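Local coordinates for protein Tp0751 (Treponema pallidum, PDB 5JK2) that mediates adhesion to extracellular matrix components and interactions with host cells, through a non-canonical lipocalin fold, at residues I32-R37 against Q47-G52; I79-A84 against I114-E119. The protein carries 1 engineered substitution. All coordinates share one frame; numbering follows the deposited sequence.

In the fold
Interaction 1 and interaction 2 both belong to the pallilysin beta-barrel domain but share no secondary-structure element; they lie on opposite sides of the chain's centre, with their own centres about 21 Å apart. Interaction 1 sets the N-terminal helix against the segment that leads into the first barrel strand, 52-56; of its four touching residues one is buried and one exposed, and van der Waals contact alone, mostly between apolar groups, makes it. Interaction 2 spans the barrel interior between strands 78-83 and 115-122, where all four touching residues are buried. Its chemistry is mixed, aliphatic at one end and cation-pi at the other, with acidic residues paired to the buried arginine. Neither contact contains a hydrogen bond between its two segments.

Interaction 1. Residues I32-R37 against Q47-G52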
ATOM      1  N   ILE A  32      11.776  12.413  -0.296  1.00 44.68           N
ATOM      2  CA  ILE A  32      12.967  12.018   0.442  1.00 44.72           C
ATOM      3  C   ILE A  32      13.012  12.751   1.778  1.00 45.39           C
ATOM      4  O   ILE A  32      13.445  12.196   2.786  1.00 53.84           O
ATOM      5  CB  ILE A  32      14.251  12.312  -0.344  1.00 49.21           C
ATOM      6  CG1 ILE A  32      14.215  11.620  -1.710  1.00 53.07           C
ATOM      7  CG2 ILE A  32      15.467  11.846   0.446  1.00 51.54           C
ATOM      8  CD1 ILE A  32      15.241  12.145  -2.692  1.00 52.83           C
ATOM      9  N   ALA A  33      12.576  14.006   1.769  1.00 44.27           N
ATOM     10  CA  ALA A  33      12.474  14.793   2.992  1.00 43.77           C
ATOM     11  C   ALA A  33      11.456  14.148   3.922  1.00 49.85           C
ATOM     12  O   ALA A  33      11.736  13.897   5.095  1.00 52.67           O
ATOM     13  CB  ALA A  33      12.078  16.222   2.676  1.00 46.76           C
ATOM     14  N   LEU A  34      10.274  13.883   3.376  1.00 51.83           N
ATOM     15  CA  LEU A  34       9.200  13.217   4.103  1.00 51.89           C
ATOM     16  C   LEU A  34       9.670  11.857   4.608  1.00 47.26           C
ATOM     17  O   LEU A  34       9.348  11.448   5.725  1.00 48.43           O
ATOM     18  CB  LEU A  34       7.979  13.060   3.194  1.00 57.24           C
ATOM     19  CG  LEU A  34       6.601  12.823   3.810  1.00 65.60           C
ATOM     20  CD1 LEU A  34       6.187  14.010   4.668  1.00 66.22           C
ATOM     21  CD2 LEU A  34       5.590  12.571   2.702  1.00 57.57           C
ATOM     22  N   TRP A  35      10.434  11.165   3.770  1.00 46.17           N
ATOM     23  CA  TRP A  35      10.993   9.861   4.108  1.00 43.04           C
ATOM     24  C   TRP A  35      11.916   9.951   5.315  1.00 44.61           C
ATOM     25  O   TRP A  35      11.835   9.136   6.233  1.00 44.93           O
ATOM     26  CB  TRP A  35      11.747   9.285   2.907  1.00 44.46           C
ATOM     27  CG  TRP A  35      12.659   8.142   3.240  1.00 43.50           C
ATOM     28  CD1 TRP A  35      14.023   8.153   3.235  1.00 39.36           C
ATOM     29  CD2 TRP A  35      12.271   6.817   3.626  1.00 43.69           C
ATOM     30  NE1 TRP A  35      14.508   6.919   3.592  1.00 39.73           N
ATOM     31  CE2 TRP A  35      13.453   6.082   3.838  1.00 41.27           C
ATOM     32  CE3 TRP A  35      11.040   6.184   3.812  1.00 41.46           C
ATOM     33  CZ2 TRP A  35      13.439   4.744   4.228  1.00 49.83           C
ATOM     34  CZ3 TRP A  35      11.029   4.856   4.199  1.00 38.82           C
ATOM     35  CH2 TRP A  35      12.221   4.151   4.402  1.00 47.27           C
ATOM     36  N   ASN A  36      12.789  10.952   5.307  1.00 45.98           N
ATOM     37  CA  ASN A  36      13.740  11.152   6.391  1.00 43.41           C
ATOM     38  C   ASN A  36      13.040  11.359   7.729  1.00 48.86           C
ATOM     39  O   ASN A  36      13.534  10.921   8.769  1.00 53.99           O
ATOM     40  CB  ASN A  36      14.642  12.347   6.087  1.00 45.35           C
ATOM     41  CG  ASN A  36      15.812  12.455   7.048  1.00 55.20           C
ATOM     42  OD1 ASN A  36      16.905  11.960   6.769  1.00 54.32           O
ATOM     43  ND2 ASN A  36      15.587  13.102   8.185  1.00 59.73           N
ATOM     44  N   ARG A  37      11.888  12.021   7.699  1.00 55.33           N
ATOM     45  CA  ARG A  37      11.127  12.276   8.918  1.00 59.40           C
ATOM     46  C   ARG A  37      10.503  10.992   9.461  1.00 56.98           C
ATOM     47  O   ARG A  37      10.049  10.947  10.605  1.00 57.04           O
ATOM     48  CB  ARG A  37      10.037  13.324   8.665  1.00 54.68           C
ATOM     49  CG  ARG A  37      10.578  14.667   8.191  1.00 66.37           C
ATOM     50  CD  ARG A  37       9.744  15.844   8.688  1.00 71.92           C
ATOM     51  NE  ARG A  37       8.449  15.946   8.021  1.00 67.87           N
ATOM     52  CZ  ARG A  37       8.269  16.454   6.805  1.00 63.70           C
ATOM     53  NH1 ARG A  37       9.303  16.896   6.101  1.00 62.16           N
ATOM     54  NH2 ARG A  37       7.052  16.510   6.286  1.00 73.31           N
ATOM     55  N   GLN A  47       2.538   6.976   6.115  1.00 47.64           N
ATOM     56  CA  GLN A  47       1.504   6.643   5.145  1.00 38.07           C
ATOM     57  C   GLN A  47       1.468   7.666   4.023  1.00 37.03           C
ATOM     58  O   GLN A  47       1.093   7.354   2.893  1.00 38.46           O
ATOM     59  CB  GLN A  47       0.135   6.578   5.827  1.00 42.68           C
ATOM     60  CG  GLN A  47       0.086   5.701   7.073  1.00 48.35           C
ATOM     61  CD  GLN A  47      -1.303   5.623   7.679  1.00 50.83           C
ATOM     62  OE1 GLN A  47      -2.267   6.144   7.119  1.00 56.06           O
ATOM     63  NE2 GLN A  47      -1.412   4.970   8.831  1.00 54.55           N
ATOM     64  N   HIS A  48       1.863   8.892   4.345  1.00 40.12           N
ATOM     65  CA  HIS A  48       1.805   9.992   3.395  1.00 53.01           C
ATOM     66  C   HIS A  48       2.643   9.684   2.156  1.00 50.58           C
ATOM     67  O   HIS A  48       2.399  10.225   1.077  1.00 48.14           O
ATOM     68  CB  HIS A  48       2.276  11.285   4.061  1.00 57.77           C
ATOM     69  CG  HIS A  48       1.732  12.528   3.428  1.00 67.61           C
ATOM     70  ND1 HIS A  48       1.826  13.769   4.021  1.00 66.73           N
ATOM     71  CD2 HIS A  48       1.080  12.720   2.254  1.00 68.20           C
ATOM     72  CE1 HIS A  48       1.260  14.672   3.239  1.00 67.13           C
ATOM     73  NE2 HIS A  48       0.801  14.064   2.163  1.00 70.72           N
ATOM     74  N   LEU A  49       3.619   8.795   2.315  1.00 41.68           N
ATOM     75  CA  LEU A  49       4.449   8.364   1.198  1.00 38.75           C
ATOM     76  C   LEU A  49       3.724   7.355   0.314  1.00 34.21           C
ATOM     77  O   LEU A  49       4.085   7.173  -0.847  1.00 35.26           O
ATOM     78  CB  LEU A  49       5.760   7.755   1.704  1.00 47.74           C
ATOM     79  CG  LEU A  49       6.829   8.714   2.232  1.00 45.52           C
ATOM     80  CD1 LEU A  49       7.991   7.933   2.820  1.00 39.14           C
ATOM     81  CD2 LEU A  49       7.317   9.652   1.133  1.00 52.61           C
ATOM     82  N   LEU A  50       2.708   6.696   0.861  1.00 34.47           N
ATOM     83  CA  LEU A  50       1.986   5.669   0.114  1.00 37.37           C
ATOM     84  C   LEU A  50       0.976   6.264  -0.854  1.00 31.45           C
ATOM     85  O   LEU A  50       0.681   5.667  -1.891  1.00 25.46           O
ATOM     86  CB  LEU A  50       1.270   4.713   1.070  1.00 32.32           C
ATOM     87  CG  LEU A  50       2.183   3.787   1.873  1.00 31.97           C
ATOM     88  CD1 LEU A  50       1.385   3.031   2.911  1.00 27.50           C
ATOM     89  CD2 LEU A  50       2.909   2.822   0.951  1.00 29.09           C
ATOM     90  N   ALA A  51       0.443   7.431  -0.505  1.00 34.48           N
ATOM     91  CA  ALA A  51      -0.557   8.102  -1.327  1.00 33.82           C
ATOM     92  C   ALA A  51      -0.092   8.230  -2.775  1.00 34.90           C
ATOM     93  O   ALA A  51       0.795   9.024  -3.084  1.00 38.58           O
ATOM     94  CB  ALA A  51      -0.872   9.468  -0.754  1.00 37.80           C
ATOM     95  N   GLY A  52      -0.693   7.430  -3.653  1.00 26.39           N
ATOM     96  CA  GLY A  52      -0.379   7.468  -5.069  1.00 21.64           C
ATOM     97  C   GLY A  52      -0.420   6.099  -5.716  1.00 17.85           C
ATOM     98  O   GLY A  52      -0.856   5.127  -5.108  1.00 19.11           O
TER
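Leu-34 and Leu-49 overlap side by side, running opposite ways, where the N-terminal helix 26-39 packs beside the lead-in to the first strand of the lipocalin-like barrel. The tight part centres on Leu-49, which is buried and sends a methyl to each of two neighbouring helix residues. Its CD2 lies 3.7 Å from Leu-34 CD2, while its CD1 sits in the plane of the Trp-35 indole, at the ring edge, 3.7 Å from CE3. With CG of Leu-49 opposite the carbonyl carbon (chi1 -75°), the fork of the side chain opens onto the helix. Both Trp-35 and Leu-49 also touch Phe-122 of strand 115-122, so the packing continues onto the barrel. A polar tie runs alongside, since the carbonyl O of Leu-49 accepts a hydrogen bond from Arg-31 NH1.

No hydrogen bond joins the two segments, and they bury just 215 Å² between them. The solvent side is marked by His-48, which is exposed and loses only 30 Å² to the helix segment against 80 Å² for Leu-49; among residues 32-37 it is touched by Leu-34 alone. The Leu-34 and His-48 side chains meet almost perpendicularly, with Leu-34 CD2 3.8 Å from His-48 CB.

Interaction 2. Residues I79-A84 against I114-E119; sequences ITFSRA and IRRRLE
Strands 79-83 and 115-119 run nearly perpendicular, their N-to-C directions 95° apart, and their axes come no nearer than 11.2 Å. That separation is too wide for backbone pairing, and the contact is made entirely by side chains reaching across the interior. Ile-79 and Phe-81 point inward from one strand, Arg-116 and Leu-118 from the other. At the aliphatic end Ile-79 CD1 lies 4.2 Å from Leu-118 CD2. The other methyl of Leu-118, CD1, meets the Phe-81 ring at its edge, 4.1 Å from CE2.

Arg-116 takes one face of the same ring in a cation-pi contact: its CZ is 4.5 Å from the Phe-81 centroid and 10° off the ring normal. The guanidinium stands on edge, its plane 86° from that of the ring, and brings NH1 to 3.3 Å from Phe-81 CD2. Arg-116 starts out extended, with CG anti to N; the bend at chi3 then brings NH1 over the face, while CD stays above and just beyond the rim, 3.7 Å from Phe-81 CZ. Salt bridges from NE to Glu-134 and from NH1 to Glu-88 hold the guanidinium in place and probably offset its buried charge. Phe-81 also meets Trp-147 edge-to-face. Facing strands bridged by inward side chains, here around a buried arginine, form the interior packing of the closed antiparallel eight-stranded barrel, the non-canonical lipocalin fold of this calycin-clan domain.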
ATOM      1  N   ILE A  79      -7.988   1.687  -0.850  1.00 28.18           N
ATOM      2  CA  ILE A  79      -6.894   1.062  -1.572  1.00 24.46           C
ATOM      3  C   ILE A  79      -7.478   0.288  -2.738  1.00 21.19           C
ATOM      4  O   ILE A  79      -8.204  -0.689  -2.549  1.00 23.13           O
ATOM      5  CB  ILE A  79      -6.060   0.135  -0.673  1.00 17.93           C
ATOM      6  CG1 ILE A  79      -5.394   0.941   0.450  1.00 19.73           C
ATOM      7  CG2 ILE A  79      -5.001  -0.588  -1.501  1.00 17.53           C
ATOM      8  CD1 ILE A  79      -4.762   0.095   1.537  1.00 29.47           C
ATOM      9  N   THR A  80      -7.165   0.745  -3.943  1.00 23.87           N
ATOM     10  CA  THR A  80      -7.703   0.144  -5.150  1.00 24.65           C
ATOM     11  C   THR A  80      -6.730  -0.892  -5.688  1.00 20.31           C
ATOM     12  O   THR A  80      -5.542  -0.620  -5.854  1.00 23.16           O
ATOM     13  CB  THR A  80      -7.985   1.205  -6.237  1.00 27.86           C
ATOM     14  OG1 THR A  80      -6.785   1.487  -6.967  1.00 35.66           O
ATOM     15  CG2 THR A  80      -8.522   2.490  -5.616  1.00 24.34           C
ATOM     16  N   PHE A  81      -7.255  -2.085  -5.947  1.00 22.69           N
ATOM     17  CA  PHE A  81      -6.469  -3.198  -6.463  1.00 18.13           C
ATOM     18  C   PHE A  81      -6.828  -3.467  -7.912  1.00 17.47           C
ATOM     19  O   PHE A  81      -7.983  -3.748  -8.217  1.00 21.03           O
ATOM     20  CB  PHE A  81      -6.716  -4.457  -5.637  1.00 22.75           C
ATOM     21  CG  PHE A  81      -6.404  -4.302  -4.182  1.00 22.43           C
ATOM     22  CD1 PHE A  81      -7.275  -3.634  -3.339  1.00 23.39           C
ATOM     23  CD2 PHE A  81      -5.248  -4.845  -3.652  1.00 24.99           C
ATOM     24  CE1 PHE A  81      -6.991  -3.498  -1.996  1.00 28.13           C
ATOM     25  CE2 PHE A  81      -4.959  -4.717  -2.313  1.00 27.72           C
ATOM     26  CZ  PHE A  81      -5.831  -4.041  -1.480  1.00 24.91           C
ATOM     27  N   SER A  82      -5.836  -3.403  -8.796  1.00 20.07           N
ATOM     28  CA  SER A  82      -6.076  -3.541 -10.230  1.00 19.25           C
ATOM     29  C   SER A  82      -5.101  -4.486 -10.921  1.00 22.00           C
ATOM     30  O   SER A  82      -3.904  -4.483 -10.642  1.00 24.26           O
ATOM     31  CB  SER A  82      -6.001  -2.175 -10.918  1.00 19.10           C
ATOM     32  OG  SER A  82      -6.966  -1.280 -10.401  1.00 24.98           O
ATOM     33  N   ARG A  83      -5.640  -5.283 -11.839  1.00 25.72           N
ATOM     34  CA  ARG A  83      -4.842  -6.086 -12.755  1.00 28.55           C
ATOM     35  C   ARG A  83      -5.694  -6.414 -13.977  1.00 27.84           C
ATOM     36  O   ARG A  83      -6.321  -7.471 -14.036  1.00 26.91           O
ATOM     37  CB  ARG A  83      -4.340  -7.370 -12.094  1.00 24.99           C
ATOM     38  CG  ARG A  83      -3.342  -8.142 -12.956  1.00 26.53           C
ATOM     39  CD  ARG A  83      -3.456  -9.651 -12.783  1.00 38.17           C
ATOM     40  NE  ARG A  83      -2.775 -10.383 -13.854  1.00 38.82           N
ATOM     41  CZ  ARG A  83      -1.489 -10.728 -13.841  1.00 34.44           C
ATOM     42  NH1 ARG A  83      -0.715 -10.414 -12.811  1.00 33.41           N
ATOM     43  NH2 ARG A  83      -0.975 -11.392 -14.868  1.00 31.50           N
ATOM     44  N   ALA A  84      -5.713  -5.494 -14.939  1.00 25.67           N
ATOM     45  CA  ALA A  84      -6.518  -5.633 -16.150  1.00 18.87           C
ATOM     46  C   ALA A  84      -8.012  -5.734 -15.811  1.00 18.92           C
ATOM     47  O   ALA A  84      -8.597  -4.781 -15.299  1.00 22.27           O
ATOM     48  CB  ALA A  84      -6.052  -6.846 -16.959  1.00 22.58           C
ATOM     49  N   ILE A 114     -16.014  -9.663   3.175  1.00 25.21           N
ATOM     50  CA  ILE A 114     -14.714  -9.838   2.553  1.00 21.89           C
ATOM     51  C   ILE A 114     -13.809  -8.655   2.867  1.00 19.60           C
ATOM     52  O   ILE A 114     -14.136  -7.507   2.568  1.00 24.31           O
ATOM     53  CB  ILE A 114     -14.856 -10.009   1.032  1.00 25.46           C
ATOM     54  CG1 ILE A 114     -15.656 -11.281   0.720  1.00 24.23           C
ATOM     55  CG2 ILE A 114     -13.482 -10.059   0.364  1.00 25.64           C
ATOM     56  CD1 ILE A 114     -16.261 -11.302  -0.646  1.00 32.87           C
ATOM     57  N   ARG A 115     -12.664  -8.963   3.461  1.00 20.37           N
ATOM     58  CA  ARG A 115     -11.714  -7.961   3.904  1.00 22.49           C
ATOM     59  C   ARG A 115     -10.324  -8.378   3.445  1.00 21.58           C
ATOM     60  O   ARG A 115     -10.166  -9.436   2.844  1.00 33.89           O
ATOM     61  CB  ARG A 115     -11.789  -7.810   5.424  1.00 32.20           C
ATOM     62  CG  ARG A 115     -13.203  -7.535   5.918  1.00 32.75           C
ATOM     63  CD  ARG A 115     -13.228  -6.709   7.192  1.00 34.04           C
ATOM     64  NE  ARG A 115     -12.586  -7.392   8.308  1.00 52.81           N
ATOM     65  CZ  ARG A 115     -12.535  -6.912   9.547  1.00 49.21           C
ATOM     66  NH1 ARG A 115     -11.927  -7.605  10.501  1.00 44.89           N
ATOM     67  NH2 ARG A 115     -13.087  -5.741   9.835  1.00 47.63           N
ATOM     68  N   ARG A 116      -9.321  -7.551   3.717  1.00 23.68           N
ATOM     69  CA  ARG A 116      -7.968  -7.836   3.254  1.00 27.14           C
ATOM     70  C   ARG A 116      -6.912  -7.168   4.132  1.00 30.59           C
ATOM     71  O   ARG A 116      -6.941  -5.955   4.339  1.00 28.35           O
ATOM     72  CB  ARG A 116      -7.810  -7.381   1.802  1.00 25.02           C
ATOM     73  CG  ARG A 116      -6.471  -7.727   1.173  1.00 21.26           C
ATOM     74  CD  ARG A 116      -6.489  -7.488  -0.324  1.00 25.53           C
ATOM     75  NE  ARG A 116      -7.294  -8.487  -1.020  1.00 22.44           N
ATOM     76  CZ  ARG A 116      -7.696  -8.382  -2.282  1.00 19.25           C
ATOM     77  NH1 ARG A 116      -7.374  -7.314  -3.000  1.00 21.24           N
ATOM     78  NH2 ARG A 116      -8.424  -9.344  -2.827  1.00 23.82           N
ATOM     79  N   ARG A 117      -5.984  -7.973   4.643  1.00 27.41           N
ATOM     80  CA  ARG A 117      -4.875  -7.472   5.449  1.00 22.31           C
ATOM     81  C   ARG A 117      -3.648  -7.229   4.589  1.00 22.14           C
ATOM     82  O   ARG A 117      -3.321  -8.035   3.719  1.00 24.65           O
ATOM     83  CB  ARG A 117      -4.534  -8.455   6.566  1.00 31.99           C
ATOM     84  CG  ARG A 117      -5.642  -8.610   7.579  1.00 44.02           C
ATOM     85  CD  ARG A 117      -5.201  -9.400   8.800  1.00 52.43           C
ATOM     86  NE  ARG A 117      -6.075  -9.148   9.944  1.00 65.32           N
ATOM     87  CZ  ARG A 117      -7.301  -9.648  10.079  1.00 69.61           C
ATOM     88  NH1 ARG A 117      -8.019  -9.357  11.155  1.00 72.61           N
ATOM     89  NH2 ARG A 117      -7.814 -10.433   9.139  1.00 67.02           N
ATOM     90  N   LEU A 118      -2.967  -6.119   4.851  1.00 26.15           N
ATOM     91  CA  LEU A 118      -1.813  -5.717   4.062  1.00 31.76           C
ATOM     92  C   LEU A 118      -0.605  -5.478   4.958  1.00 28.50           C
ATOM     93  O   LEU A 118      -0.740  -5.019   6.090  1.00 28.41           O
ATOM     94  CB  LEU A 118      -2.132  -4.451   3.260  1.00 38.49           C
ATOM     95  CG  LEU A 118      -1.940  -4.527   1.743  1.00 37.93           C
ATOM     96  CD1 LEU A 118      -2.897  -5.538   1.134  1.00 37.80           C
ATOM     97  CD2 LEU A 118      -2.128  -3.160   1.105  1.00 28.36           C
ATOM     98  N   GLU A 119       0.572  -5.800   4.436  1.00 30.49           N
ATOM     99  CA  GLU A 119       1.823  -5.588   5.153  1.00 30.44           C
ATOM    100  C   GLU A 119       2.813  -4.848   4.265  1.00 30.31           C
ATOM    101  O   GLU A 119       3.720  -5.447   3.688  1.00 31.59           O
ATOM    102  CB  GLU A 119       2.411  -6.919   5.611  1.00 39.80           C
ATOM    103  CG  GLU A 119       1.525  -7.690   6.580  1.00 41.80           C
ATOM    104  CD  GLU A 119       1.399  -7.013   7.934  1.00 38.86           C
ATOM    105  OE1 GLU A 119       2.208  -6.109   8.232  1.00 44.23           O
ATOM    106  OE2 GLU A 119       0.487  -7.387   8.701  1.00 38.03           O
TER